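PDB 2IMR: aminodeoxyfutalosine deaminase from Deinococcus radiodurans, which catalyses the zinc-dependent deamination of aminodeoxyfutalosine to futalosine, a step of menaquinone biosynthesis, and to a lesser extent deaminates adenosine and related nucleosides. Local coordinates for residues E157-D160 / A161-R165; R129-A132 / A133-G137; A190-T193 / H194-W198; L102-S105 / A106-Q110. All coordinates share one frame; numbering follows the deposited sequence.

Contact 1: E157-D160 / A161-R165; sequences EVMD and ALLAR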
loop_
_atom_site.group_PDB
_atom_site.type_symbol
_atom_site.label_atom_id
_atom_site.label_comp_id
_atom_site.label_asym_id
_atom_site.label_seq_id
_atom_site.Cartn_x
_atom_site.Cartn_y
_atom_site.Cartn_z
ATOM N N GLU A 157 12.105 13.883 -11.507
ATOM C CA GLU A 157 11.982 13.563 -12.927
ATOM C C GLU A 157 11.101 12.341 -13.151
ATOM O O GLU A 157 10.478 12.201 -14.202
ATOM C CB GLU A 157 13.365 13.358 -13.554
ATOM C CG GLU A 157 14.044 14.672 -13.914
ATOM C CD GLU A 157 15.350 14.489 -14.663
ATOM O OE1 GLU A 157 15.396 13.660 -15.598
ATOM O OE2 GLU A 157 16.325 15.189 -14.323
ATOM N N VAL A 158 11.058 11.448 -12.166
ATOM C CA VAL A 158 10.213 10.270 -12.270
ATOM C C VAL A 158 8.768 10.732 -12.127
ATOM O O VAL A 158 7.895 10.281 -12.868
ATOM C CB VAL A 158 10.562 9.230 -11.180
ATOM C CG1 VAL A 158 9.442 8.199 -11.038
ATOM C CG2 VAL A 158 11.863 8.543 -11.550
ATOM N N MET A 159 8.517 11.649 -11.193
ATOM C CA MET A 159 7.161 12.162 -11.017
ATOM C C MET A 159 6.707 12.809 -12.324
ATOM O O MET A 159 5.570 12.612 -12.760
ATOM C CB MET A 159 7.096 13.196 -9.888
ATOM C CG MET A 159 5.681 13.732 -9.638
ATOM S SD MET A 159 4.526 12.489 -8.991
ATOM C CE MET A 159 4.824 12.644 -7.200
ATOM N N ASP A 160 7.590 13.586 -12.948
ATOM C CA ASP A 160 7.248 14.235 -14.212
ATOM C C ASP A 160 6.781 13.195 -15.231
ATOM O O ASP A 160 5.761 13.371 -15.897
ATOM C CB ASP A 160 8.449 14.989 -14.801
ATOM C CG ASP A 160 8.835 16.222 -13.995
ATOM O OD1 ASP A 160 7.949 16.832 -13.362
ATOM O OD2 ASP A 160 10.027 16.591 -14.016
ATOM N N ALA A 161 7.536 12.107 -15.341
ATOM C CA ALA A 161 7.218 11.045 -16.290
ATOM C C ALA A 161 5.945 10.267 -15.960
ATOM O O ALA A 161 5.095 10.063 -16.827
ATOM C CB ALA A 161 8.393 10.081 -16.396
ATOM N N LEU A 162 5.813 9.825 -14.713
ATOM C CA LEU A 162 4.642 9.043 -14.321
ATOM C C LEU A 162 3.347 9.840 -14.354
ATOM O O LEU A 162 2.287 9.322 -14.717
ATOM C CB LEU A 162 4.852 8.447 -12.929
ATOM C CG LEU A 162 6.064 7.513 -12.810
ATOM C CD1 LEU A 162 6.131 6.933 -11.405
ATOM C CD2 LEU A 162 5.953 6.393 -13.839
ATOM N N LEU A 163 3.436 11.108 -13.981
ATOM C CA LEU A 163 2.267 11.965 -13.968
ATOM C C LEU A 163 1.678 12.059 -15.379
ATOM O O LEU A 163 0.483 12.293 -15.547
ATOM C CB LEU A 163 2.674 13.344 -13.439
ATOM C CG LEU A 163 1.677 14.158 -12.612
ATOM C CD1 LEU A 163 0.942 13.274 -11.605
ATOM C CD2 LEU A 163 2.450 15.270 -11.901
ATOM N N ALA A 164 2.516 11.840 -16.389
ATOM C CA ALA A 164 2.083 11.914 -17.786
ATOM C C ALA A 164 1.624 10.575 -18.372
ATOM O O ALA A 164 1.243 10.503 -19.543
ATOM C CB ALA A 164 3.206 12.493 -18.642
ATOM N N ARG A 165 1.658 9.518 -17.566
ATOM C CA ARG A 165 1.231 8.198 -18.026
ATOM C C ARG A 165 -0.292 8.119 -18.070
ATOM O O ARG A 165 -0.954 8.046 -17.036
ATOM C CB ARG A 165 1.773 7.107 -17.099
ATOM C CG ARG A 165 3.288 6.912 -17.154
ATOM C CD ARG A 165 3.733 6.125 -18.380
ATOM N NE ARG A 165 3.144 4.787 -18.408
ATOM C CZ ARG A 165 3.840 3.664 -18.552
ATOM N NH1 ARG A 165 5.160 3.709 -18.682
ATOM N NH2 ARG A 165 3.215 2.493 -18.566
#
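V158 and L162, one helical turn apart, carry the main apolar contact: their side chains lie side by side and point the same way, with V158 CG1 3.6 Å from L162 CD1. V158 CG1 is anti to its own backbone N (chi1 164°), which places this methyl on the side of the carbonyl and so against the leucine that follows it up the helix. M159 and L163 repeat the pairing more loosely on the neighbouring stripe, CG of M159 lying 4.2 Å from CD2 of L163. These residues belong to helix 156-163, the helix of a beta-alpha-beta crossover in the TIM-barrel fold of the amidohydrolases, and their branched or flexible apolar side chains suit its buried side: M159, L162 and L163 all rest on L172 of strand 170-176. A161, small enough for a close approach, faces helix 130-143 through V131 and Q135. Backbone bonds join the same turns: L162 N donates to V158 O at 2.8 Å and L163 N to M159 O at 2.9 Å, whereas A161 N reaches E157 O at 3.2 Å. Among the polar groups, the carboxylate of D160 reaches helix 184-199, where OD1 forms a salt bridge with R197 NH2 and accepts a hydrogen bond from W198 NE1.

Contact 2: R129-A132 / A133-G137; sequences RGVA and AAQAG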
loop_
_atom_site.group_PDB
_atom_site.type_symbol
_atom_site.label_atom_id
_atom_site.label_comp_id
_atom_site.label_asym_id
_atom_site.label_seq_id
_atom_site.Cartn_x
_atom_site.Cartn_y
_atom_site.Cartn_z
ATOM N N ARG A 129 16.244 2.798 -9.957
ATOM C CA ARG A 129 16.657 4.194 -9.953
ATOM C C ARG A 129 16.289 4.848 -11.273
ATOM O O ARG A 129 16.503 4.267 -12.335
ATOM C CB ARG A 129 18.178 4.305 -9.797
ATOM C CG ARG A 129 18.776 3.544 -8.634
ATOM C CD ARG A 129 18.789 4.366 -7.359
ATOM N NE ARG A 129 19.515 3.653 -6.314
ATOM C CZ ARG A 129 19.023 2.634 -5.617
ATOM N NH1 ARG A 129 17.786 2.210 -5.838
ATOM N NH2 ARG A 129 19.783 2.016 -4.721
ATOM N N GLY A 130 15.729 6.050 -11.203
ATOM C CA GLY A 130 15.411 6.786 -12.413
ATOM C C GLY A 130 14.188 6.474 -13.250
ATOM O O GLY A 130 13.457 5.506 -13.023
ATOM N N VAL A 131 14.007 7.324 -14.257
ATOM C CA VAL A 131 12.891 7.275 -15.188
ATOM C C VAL A 131 12.699 5.980 -15.976
ATOM O O VAL A 131 11.595 5.433 -16.014
ATOM C CB VAL A 131 12.993 8.451 -16.187
ATOM C CG1 VAL A 131 11.829 8.415 -17.155
ATOM C CG2 VAL A 131 13.021 9.770 -15.427
ATOM N N ALA A 132 13.761 5.496 -16.612
ATOM C CA ALA A 132 13.679 4.271 -17.405
ATOM C C ALA A 132 13.116 3.104 -16.598
ATOM O O ALA A 132 12.171 2.444 -17.026
ATOM C CB ALA A 132 15.054 3.909 -17.948
ATOM N N ALA A 133 13.700 2.857 -15.432
ATOM C CA ALA A 133 13.253 1.768 -14.571
ATOM C C ALA A 133 11.821 1.979 -14.081
ATOM O O ALA A 133 11.062 1.025 -13.938
ATOM C CB ALA A 133 14.196 1.629 -13.384
ATOM N N ALA A 134 11.458 3.231 -13.818
ATOM C CA ALA A 134 10.110 3.547 -13.349
ATOM C C ALA A 134 9.083 3.283 -14.448
ATOM O O ALA A 134 8.021 2.711 -14.194
ATOM C CB ALA A 134 10.039 5.005 -12.903
ATOM N N GLN A 135 9.404 3.708 -15.666
ATOM C CA GLN A 135 8.512 3.516 -16.804
ATOM C C GLN A 135 8.279 2.034 -17.051
ATOM O O GLN A 135 7.173 1.623 -17.392
ATOM C CB GLN A 135 9.104 4.163 -18.062
ATOM C CG GLN A 135 9.216 5.680 -17.992
ATOM C CD GLN A 135 7.896 6.392 -18.252
ATOM O OE1 GLN A 135 6.844 5.975 -17.772
ATOM N NE2 GLN A 135 7.954 7.488 -19.003
ATOM N N ALA A 136 9.325 1.233 -16.881
ATOM C CA ALA A 136 9.203 -0.205 -17.084
ATOM C C ALA A 136 8.291 -0.796 -16.010
ATOM O O ALA A 136 7.527 -1.725 -16.273
ATOM C CB ALA A 136 10.571 -0.855 -17.035
ATOM N N GLY A 137 8.379 -0.257 -14.795
ATOM C CA GLY A 137 7.531 -0.740 -13.719
ATOM C C GLY A 137 6.076 -0.408 -14.013
ATOM O O GLY A 137 5.185 -1.228 -13.816
HETATM O O HOH W 1 16.229 3.898 -14.808
#
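Three i to i+4 backbone bonds link R129-A132 to A133-G137: A134 N to G130 O at 3.1 Å, Q135 N to V131 O at 2.8 Å and A136 N to A132 O at 3.1 Å. The side chains of V131 and Q135 run alongside each other in the same direction, with V131 CG1 3.9 Å from Q135 CG. A bend at chi2 (-79°) turns the amide of Q135 away from an extended course, and its OE1 accepts a hydrogen bond from R165 NH1, just past the end of helix 156-163. This is the first part of helix 130-143 in the amidohydrolase TIM barrel, and it packs against helix 156-163: V131 touches E157 and A161, A134 touches V158. Alanine suits position 134, the buried one, because a lone methyl lets the two helices come close; its CB lies 3.5 Å from G130 O. G130 has a positive phi of 79°, and at its backbone angles a CB would press on the carbonyl oxygen of R129, which is why a residue without a side chain fits here. At this first turn a water takes the place of a direct bond, donating a hydrogen bond to R129 O at 2.5 Å and accepting one from A133 N at 2.8 Å.

Contact 3: A190-T193 / H194-W198; sequences AART and HLERW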
loop_
_atom_site.group_PDB
_atom_site.type_symbol
_atom_site.label_atom_id
_atom_site.label_comp_id
_atom_site.label_asym_id
_atom_site.label_seq_id
_atom_site.Cartn_x
_atom_site.Cartn_y
_atom_site.Cartn_z
ATOM N N ALA A 190 10.633 23.644 -0.213
ATOM C CA ALA A 190 11.108 23.039 -1.457
ATOM C C ALA A 190 10.106 21.993 -1.950
ATOM O O ALA A 190 9.839 21.887 -3.151
ATOM C CB ALA A 190 12.477 22.396 -1.238
ATOM N N ALA A 191 9.560 21.221 -1.014
ATOM C CA ALA A 191 8.582 20.195 -1.346
ATOM C C ALA A 191 7.291 20.841 -1.843
ATOM O O ALA A 191 6.707 20.403 -2.835
ATOM C CB ALA A 191 8.296 19.330 -0.126
ATOM N N ARG A 192 6.849 21.886 -1.150
ATOM C CA ARG A 192 5.625 22.584 -1.531
ATOM C C ARG A 192 5.711 23.116 -2.957
ATOM O O ARG A 192 4.759 22.997 -3.724
ATOM C CB ARG A 192 5.341 23.740 -0.567
ATOM C CG ARG A 192 4.058 24.502 -0.886
ATOM C CD ARG A 192 3.788 25.584 0.149
ATOM N NE ARG A 192 4.922 26.495 0.269
ATOM C CZ ARG A 192 5.039 27.435 1.203
ATOM N NH1 ARG A 192 4.083 27.599 2.113
ATOM N NH2 ARG A 192 6.118 28.209 1.231
ATOM N N THR A 193 6.850 23.705 -3.310
ATOM C CA THR A 193 7.030 24.245 -4.653
ATOM C C THR A 193 6.789 23.165 -5.708
ATOM O O THR A 193 6.030 23.375 -6.654
ATOM C CB THR A 193 8.446 24.839 -4.834
ATOM O OG1 THR A 193 8.623 25.923 -3.913
ATOM C CG2 THR A 193 8.633 25.359 -6.255
ATOM N N HIS A 194 7.439 22.013 -5.549
ATOM C CA HIS A 194 7.266 20.902 -6.487
ATOM C C HIS A 194 5.798 20.478 -6.544
ATOM O O HIS A 194 5.228 20.291 -7.624
ATOM C CB HIS A 194 8.107 19.697 -6.052
ATOM C CG HIS A 194 9.555 19.794 -6.422
ATOM N ND1 HIS A 194 10.002 19.656 -7.718
ATOM C CD2 HIS A 194 10.658 19.993 -5.662
ATOM C CE1 HIS A 194 11.318 19.765 -7.741
ATOM N NE2 HIS A 194 11.741 19.969 -6.507
ATOM N N LEU A 195 5.199 20.308 -5.368
ATOM C CA LEU A 195 3.807 19.895 -5.264
ATOM C C LEU A 195 2.846 20.862 -5.953
ATOM O O LEU A 195 1.927 20.434 -6.656
ATOM C CB LEU A 195 3.423 19.734 -3.788
ATOM C CG LEU A 195 4.167 18.602 -3.069
ATOM C CD1 LEU A 195 3.901 18.657 -1.578
ATOM C CD2 LEU A 195 3.725 17.269 -3.641
ATOM N N GLU A 196 3.057 22.160 -5.759
ATOM C CA GLU A 196 2.190 23.159 -6.371
ATOM C C GLU A 196 2.287 23.085 -7.889
ATOM O O GLU A 196 1.295 23.260 -8.595
ATOM C CB GLU A 196 2.568 24.564 -5.889
ATOM C CG GLU A 196 2.461 24.737 -4.384
ATOM C CD GLU A 196 2.736 26.157 -3.930
ATOM O OE1 GLU A 196 3.735 26.752 -4.394
ATOM O OE2 GLU A 196 1.958 26.674 -3.099
ATOM N N ARG A 197 3.490 22.813 -8.382
ATOM C CA ARG A 197 3.726 22.710 -9.814
ATOM C C ARG A 197 2.992 21.491 -10.378
ATOM O O ARG A 197 2.265 21.589 -11.367
ATOM C CB ARG A 197 5.232 22.586 -10.082
ATOM C CG ARG A 197 5.634 22.817 -11.527
ATOM C CD ARG A 197 7.103 22.489 -11.768
ATOM N NE ARG A 197 7.349 21.050 -11.705
ATOM C CZ ARG A 197 8.473 20.457 -12.099
ATOM N NH1 ARG A 197 9.473 21.178 -12.593
ATOM N NH2 ARG A 197 8.596 19.141 -12.006
ATOM N N TRP A 198 3.175 20.341 -9.735
ATOM C CA TRP A 198 2.545 19.107 -10.188
ATOM C C TRP A 198 1.027 19.085 -10.037
ATOM O O TRP A 198 0.334 18.455 -10.837
ATOM C CB TRP A 198 3.143 17.902 -9.450
ATOM C CG TRP A 198 4.573 17.613 -9.815
ATOM C CD1 TRP A 198 5.133 17.683 -11.060
ATOM C CD2 TRP A 198 5.616 17.181 -8.929
ATOM N NE1 TRP A 198 6.458 17.323 -11.004
ATOM C CE2 TRP A 198 6.782 17.010 -9.709
ATOM C CE3 TRP A 198 5.676 16.920 -7.551
ATOM C CZ2 TRP A 198 8.001 16.589 -9.158
ATOM C CZ3 TRP A 198 6.889 16.503 -7.001
ATOM C CH2 TRP A 198 8.036 16.342 -7.809
#
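R192 and E196 lie side by side along one turn of helix and point the same way, their guanidinium and carboxylate planes only 20° apart. Near-parallel planes do not make a salt bridge here: E196 OE2 stands 4.5 Å from R192 NE, well out of the guanidinium plane, and no N-H points at it. Any attraction is probably one of charges at a distance, while the touching is done by carbon, R192 CG lying 3.7 Å from E196 CD. With CG anti to the backbone N (chi1 -179°), the arginine chain leaves on the carbonyl side, toward the glutamate one turn on. Both residues have long aliphatic stems that suit a partly exposed flank, and both touch Y229 of helix 220-233. The helix concerned, 184-199, is the crossover between strands 170-176 and 206-212 in the TIM barrel, and its inward side includes L195, which packs on L208 and L210 of the latter strand, and W198, which also meets L208. L195 leans back over the preceding turn, so that its CG comes within 3.1 Å of A191 O, while L195 N bonds to that same oxygen at 2.9 Å. On another flank the ring of H194 sits obliquely to A190 O, 3.3 Å from CD2; its backbone N gives A190 O a weak bond. H194 O in turn lies over one face of the W198 indole, 3.1 Å above the plane and offset toward the rim. W198 CD1 is at the edge of the R197 guanidinium, in its plane, on the flank that faces helix 156-163. T193 turns its hydroxyl back to bond A189 O.

Contact 4: L102-S105 / A106-Q110; sequences LDMS and AYEFQ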
loop_
_atom_site.group_PDB
_atom_site.type_symbol
_atom_site.label_atom_id
_atom_site.label_comp_id
_atom_site.label_asym_id
_atom_site.label_seq_id
_atom_site.Cartn_x
_atom_site.Cartn_y
_atom_site.Cartn_z
ATOM N N LEU A 102 8.243 2.547 -7.567
ATOM C CA LEU A 102 8.709 2.223 -8.916
ATOM C C LEU A 102 10.115 2.785 -9.120
ATOM O O LEU A 102 10.833 2.379 -10.038
ATOM C CB LEU A 102 7.748 2.771 -9.978
ATOM C CG LEU A 102 6.334 2.181 -9.910
ATOM C CD1 LEU A 102 5.545 2.618 -11.131
ATOM C CD2 LEU A 102 6.403 0.652 -9.864
ATOM N N ASP A 103 10.495 3.730 -8.263
ATOM C CA ASP A 103 11.835 4.308 -8.285
ATOM C C ASP A 103 12.201 4.562 -6.826
ATOM O O ASP A 103 11.336 4.897 -6.012
ATOM C CB ASP A 103 11.893 5.614 -9.113
ATOM C CG ASP A 103 11.519 6.862 -8.314
ATOM O OD1 ASP A 103 10.327 7.041 -7.981
ATOM O OD2 ASP A 103 12.428 7.678 -8.030
ATOM N N MET A 104 13.470 4.361 -6.486
ATOM C CA MET A 104 13.932 4.575 -5.117
ATOM C C MET A 104 15.296 5.245 -5.119
ATOM O O MET A 104 15.859 5.537 -6.177
ATOM C CB MET A 104 14.020 3.245 -4.353
ATOM C CG MET A 104 12.691 2.507 -4.206
ATOM S SD MET A 104 12.822 0.962 -3.256
ATOM C CE MET A 104 12.923 1.600 -1.576
ATOM N N SER A 105 15.827 5.480 -3.926
ATOM C CA SER A 105 17.122 6.121 -3.787
ATOM C C SER A 105 18.034 5.336 -2.861
ATOM O O SER A 105 17.570 4.655 -1.947
ATOM C CB SER A 105 16.943 7.534 -3.233
ATOM O OG SER A 105 18.195 8.135 -2.961
ATOM N N ALA A 106 19.337 5.425 -3.105
ATOM C CA ALA A 106 20.294 4.744 -2.254
ATOM C C ALA A 106 20.138 5.371 -0.871
ATOM O O ALA A 106 20.387 4.732 0.150
ATOM C CB ALA A 106 21.710 4.957 -2.772
ATOM N N TYR A 107 19.710 6.630 -0.853
ATOM C CA TYR A 107 19.519 7.357 0.395
ATOM C C TYR A 107 18.503 6.696 1.323
ATOM O O TYR A 107 18.753 6.558 2.517
ATOM C CB TYR A 107 19.083 8.801 0.115
ATOM C CG TYR A 107 20.101 9.632 -0.642
ATOM C CD1 TYR A 107 21.407 9.784 -0.166
ATOM C CD2 TYR A 107 19.759 10.268 -1.836
ATOM C CE1 TYR A 107 22.347 10.550 -0.864
ATOM C CE2 TYR A 107 20.691 11.034 -2.542
ATOM C CZ TYR A 107 21.981 11.170 -2.052
ATOM O OH TYR A 107 22.902 11.920 -2.756
ATOM N N GLU A 108 17.356 6.278 0.793
ATOM C CA GLU A 108 16.373 5.664 1.669
ATOM C C GLU A 108 16.791 4.266 2.127
ATOM O O GLU A 108 16.318 3.786 3.154
ATOM C CB GLU A 108 14.971 5.675 1.022
ATOM C CG GLU A 108 14.812 4.935 -0.281
ATOM C CD GLU A 108 13.520 5.313 -1.000
ATOM O OE1 GLU A 108 12.432 5.266 -0.374
ATOM O OE2 GLU A 108 13.591 5.656 -2.196
ATOM N N PHE A 109 17.688 3.621 1.380
ATOM C CA PHE A 109 18.198 2.305 1.761
ATOM C C PHE A 109 19.216 2.511 2.884
ATOM O O PHE A 109 19.212 1.797 3.886
ATOM C CB PHE A 109 18.897 1.623 0.581
ATOM C CG PHE A 109 17.970 0.855 -0.317
ATOM C CD1 PHE A 109 17.645 -0.470 -0.033
ATOM C CD2 PHE A 109 17.408 1.458 -1.436
ATOM C CE1 PHE A 109 16.768 -1.183 -0.855
ATOM C CE2 PHE A 109 16.533 0.756 -2.263
ATOM C CZ PHE A 109 16.212 -0.569 -1.969
ATOM N N GLN A 110 20.082 3.504 2.703
ATOM C CA GLN A 110 21.113 3.814 3.684
ATOM C C GLN A 110 20.524 4.259 5.019
ATOM O O GLN A 110 21.093 3.989 6.074
ATOM C CB GLN A 110 22.045 4.908 3.146
ATOM C CG GLN A 110 22.933 4.453 1.990
ATOM C CD GLN A 110 23.941 5.509 1.570
ATOM O OE1 GLN A 110 23.580 6.546 1.002
ATOM N NE2 GLN A 110 25.216 5.254 1.854
HETATM O O HOH W 2 10.796 5.806 -3.246
#
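The F109 ring takes S105 O at its edge, in the ring plane, with CD2 3.2 Å from that oxygen, and meets the M104 thioether obliquely, SD lying 4.8 Å from the ring centroid. The latter is a Met-aromatic contact; the two side chains cross at about a right angle, and a bend at chi3 (77°) brings the methionine CE to 3.8 Å from F109 CE2. S105 and E108 form a capping box at the start of helix 106-111, which follows the loop after strand 100-101 of the amidohydrolase barrel. Serine suits the N-cap because its short side chain can turn back to the first helical turn; S105 OG is placed to accept from Y107 N, though its modelled position is doubtful. Glutamate suits the third place in the helix because its carboxylate can return to the cap residue: S105 N donates at 2.8 Å to E108 OE2, which accepts through its anti lone pair, the one away from OE1. The bond is bent, with an N-H...O angle of 138°. CG of E108 lies between its backbone N and carbonyl carbon (chi1 61°), and the chain beyond is extended, which carries the carboxylate back past S105 to M104. This group is close to the predicted substrate-binding residue E175, while M104 lies next to the zinc ligand H101, so the cap borders the active site. A water gives one hydrogen bond to D103 O and another to E108 OE2, each 3.0 Å long.

Following the chain from the N terminus, contact 4 comes first, then contact 2, contact 1 and contact 3; each is a local turn closed between adjoining segments, and none nests in or crosses another. Contact 4 leads from strand 100-101 into helix 106-111 beside the zinc site. Contact 2 opens helix 130-143, with R129 lying against 102-105 and the start of helix 106-111. Contact 1 follows strand 149-153 and lies between its neighbours: V158 packs on G130 of contact 2 and approaches D103 of contact 4, while M159 packs on W198 of contact 3. Helix 156-163 touches both flanking helices and bridges them on the outside of the barrel, since contacts 2 and 3 do not meet directly.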